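Local coordinates for universal stress protein (Burkholderia pseudomallei, PDB 4WNY) that belongs to the universal stress protein A family and probably takes part in the bacterial response to stress, at residues S7-A12 with A35-V40. Residues are numbered along the deposited sequence; the frame is centred on the assembly and turned at random.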
loop_
_atom_site.group_PDB
_atom_site.type_symbol
_atom_site.label_atom_id
_atom_site.label_comp_id
_atom_site.label_asym_id
_atom_site.label_seq_id
_atom_site.Cartn_x
_atom_site.Cartn_y
_atom_site.Cartn_z
ATOM N N SER A 7 13.523 0.415 2.814
ATOM C CA SER A 7 14.822 0.434 2.148
ATOM C C SER A 7 14.791 -0.273 0.797
ATOM O O SER A 7 15.422 0.173 -0.161
ATOM C CB SER A 7 15.886 -0.209 3.038
ATOM O OG SER A 7 15.535 -1.544 3.357
ATOM N N ILE A 8 14.058 -1.381 0.728
ATOM C CA ILE A 8 13.964 -2.156 -0.504
ATOM C C ILE A 8 12.512 -2.387 -0.915
ATOM O O ILE A 8 11.744 -3.037 -0.204
ATOM C CB ILE A 8 14.679 -3.513 -0.367
ATOM C CG1 ILE A 8 16.183 -3.302 -0.172
ATOM C CG2 ILE A 8 14.420 -4.376 -1.592
ATOM C CD1 ILE A 8 16.944 -4.572 0.152
ATOM N N ILE A 9 12.144 -1.849 -2.073
ATOM C CA ILE A 9 10.774 -1.938 -2.560
ATOM C C ILE A 9 10.651 -2.886 -3.747
ATOM O O ILE A 9 11.437 -2.821 -4.693
ATOM C CB ILE A 9 10.237 -0.559 -2.980
ATOM C CG1 ILE A 9 10.478 0.472 -1.873
ATOM C CG2 ILE A 9 8.762 -0.650 -3.332
ATOM C CD1 ILE A 9 10.091 1.882 -2.264
ATOM N N LEU A 10 9.652 -3.760 -3.694
ATOM C CA LEU A 10 9.384 -4.695 -4.779
ATOM C C LEU A 10 8.110 -4.291 -5.518
ATOM O O LEU A 10 7.088 -4.016 -4.894
ATOM C CB LEU A 10 9.268 -6.122 -4.231
ATOM C CG LEU A 10 9.207 -7.314 -5.193
ATOM C CD1 LEU A 10 9.724 -8.562 -4.501
ATOM C CD2 LEU A 10 7.793 -7.553 -5.698
ATOM N N VAL A 11 8.177 -4.255 -6.846
ATOM C CA VAL A 11 7.007 -3.955 -7.669
ATOM C C VAL A 11 6.800 -5.044 -8.724
ATOM O O VAL A 11 7.724 -5.400 -9.458
ATOM C CB VAL A 11 7.127 -2.566 -8.346
ATOM C CG1 VAL A 11 8.472 -2.415 -9.034
ATOM C CG2 VAL A 11 5.982 -2.334 -9.326
ATOM N N ALA A 12 5.587 -5.584 -8.781
ATOM C CA ALA A 12 5.283 -6.687 -9.686
ATOM C C ALA A 12 4.880 -6.189 -11.068
ATOM O O ALA A 12 3.929 -5.418 -11.207
ATOM C CB ALA A 12 4.183 -7.560 -9.100
ATOM N N ALA A 35 15.098 4.949 -1.765
ATOM C CA ALA A 35 15.055 3.513 -1.551
ATOM C C ALA A 35 15.524 2.731 -2.770
ATOM O O ALA A 35 15.564 3.254 -3.883
ATOM C CB ALA A 35 13.650 3.094 -1.176
ATOM N N ARG A 36 15.882 1.471 -2.548
ATOM C CA ARG A 36 16.215 0.570 -3.640
ATOM C C ARG A 36 14.943 -0.035 -4.217
ATOM O O ARG A 36 14.053 -0.451 -3.475
ATOM C CB ARG A 36 17.158 -0.535 -3.163
ATOM C CG ARG A 36 18.515 -0.039 -2.700
ATOM C CD ARG A 36 19.376 -1.193 -2.216
ATOM N NE ARG A 36 19.636 -2.161 -3.278
ATOM C CZ ARG A 36 20.685 -2.110 -4.093
ATOM N NH1 ARG A 36 21.576 -1.136 -3.968
ATOM N NH2 ARG A 36 20.843 -3.033 -5.032
ATOM N N LEU A 37 14.853 -0.079 -5.541
ATOM C CA LEU A 37 13.683 -0.648 -6.195
ATOM C C LEU A 37 14.034 -1.958 -6.888
ATOM O O LEU A 37 15.059 -2.060 -7.556
ATOM C CB LEU A 37 13.094 0.335 -7.205
ATOM C CG LEU A 37 11.714 -0.032 -7.751
ATOM C CD1 LEU A 37 10.659 0.096 -6.662
ATOM C CD2 LEU A 37 11.366 0.835 -8.946
ATOM N N VAL A 38 13.181 -2.960 -6.717
ATOM C CA VAL A 38 13.390 -4.249 -7.360
ATOM C C VAL A 38 12.128 -4.683 -8.095
ATOM O O VAL A 38 11.264 -5.340 -7.515
ATOM C CB VAL A 38 13.793 -5.343 -6.342
ATOM C CG1 VAL A 38 13.997 -6.672 -7.047
ATOM C CG2 VAL A 38 15.057 -4.945 -5.587
ATOM N N PRO A 39 12.008 -4.294 -9.373
ATOM C CA PRO A 39 10.906 -4.758 -10.219
ATOM C C PRO A 39 11.028 -6.246 -10.528
ATOM O O PRO A 39 12.116 -6.708 -10.868
ATOM C CB PRO A 39 11.063 -3.926 -11.500
ATOM C CG PRO A 39 11.942 -2.772 -11.119
ATOM C CD PRO A 39 12.861 -3.320 -10.073
ATOM N N VAL A 40 9.935 -6.988 -10.407
ATOM C CA VAL A 40 9.974 -8.405 -10.741
ATOM C C VAL A 40 8.951 -8.744 -11.820
ATOM O O VAL A 40 7.812 -8.277 -11.792
ATOM C CB VAL A 40 9.732 -9.300 -9.500
ATOM C CG1 VAL A 40 10.812 -9.066 -8.454
ATOM C CG2 VAL A 40 8.357 -9.052 -8.909
#
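Ile-9 and Val-38 join two parallel strands by a backbone bond, Val-38 N to Ile-9 O at 2.7 Å. Ile-9 N in turn donates to Arg-36 O, with an N-H...O angle of 175°. Arg-36 N to Ser-7 O and Val-40 N to Val-11 O continue the pattern. Val-11 N to Val-38 O is weak, at 3.3 Å.

The tight part is apolar. On one face the CD1 methyl of Leu-37 lies against Ile-9 CB at 3.8 Å and also near Ile-9 CG2. The CD1 of Ile-9 meets Ala-35 CB at 3.9 Å. Val-11 holds CG1 between its backbone N and carbonyl carbon (chi1 49°), where it touches CA and CB of Pro-39. Helix 17-32 covers this face with Leu-29, Ala-26 and Leu-27. On the other face Leu-10 and Val-40 cross at about a right angle, CD2 to CG2 at 3.6 Å. Helix 100-111 covers Val-38 and Val-40 there.

The side chains of Ile-8 and Arg-36 pack more loosely, though the backbone there stays bonded. They run side by side, CG1 to CB at 4.2 Å, and Arg-36 is exposed. Ser-7 OG bonds to Ser-4 O.

The strands belong to a beta-alpha-beta unit through helix 17-32. Strand 8-13 is the central strand of the five and 36-43 lies beside it. The chemistry implies a joint set in register by backbone bonds. Apolar packing closes the face of Ile-9, Val-11, Leu-37 and Pro-39, and the other face only in part, with polar side chains kept to one end.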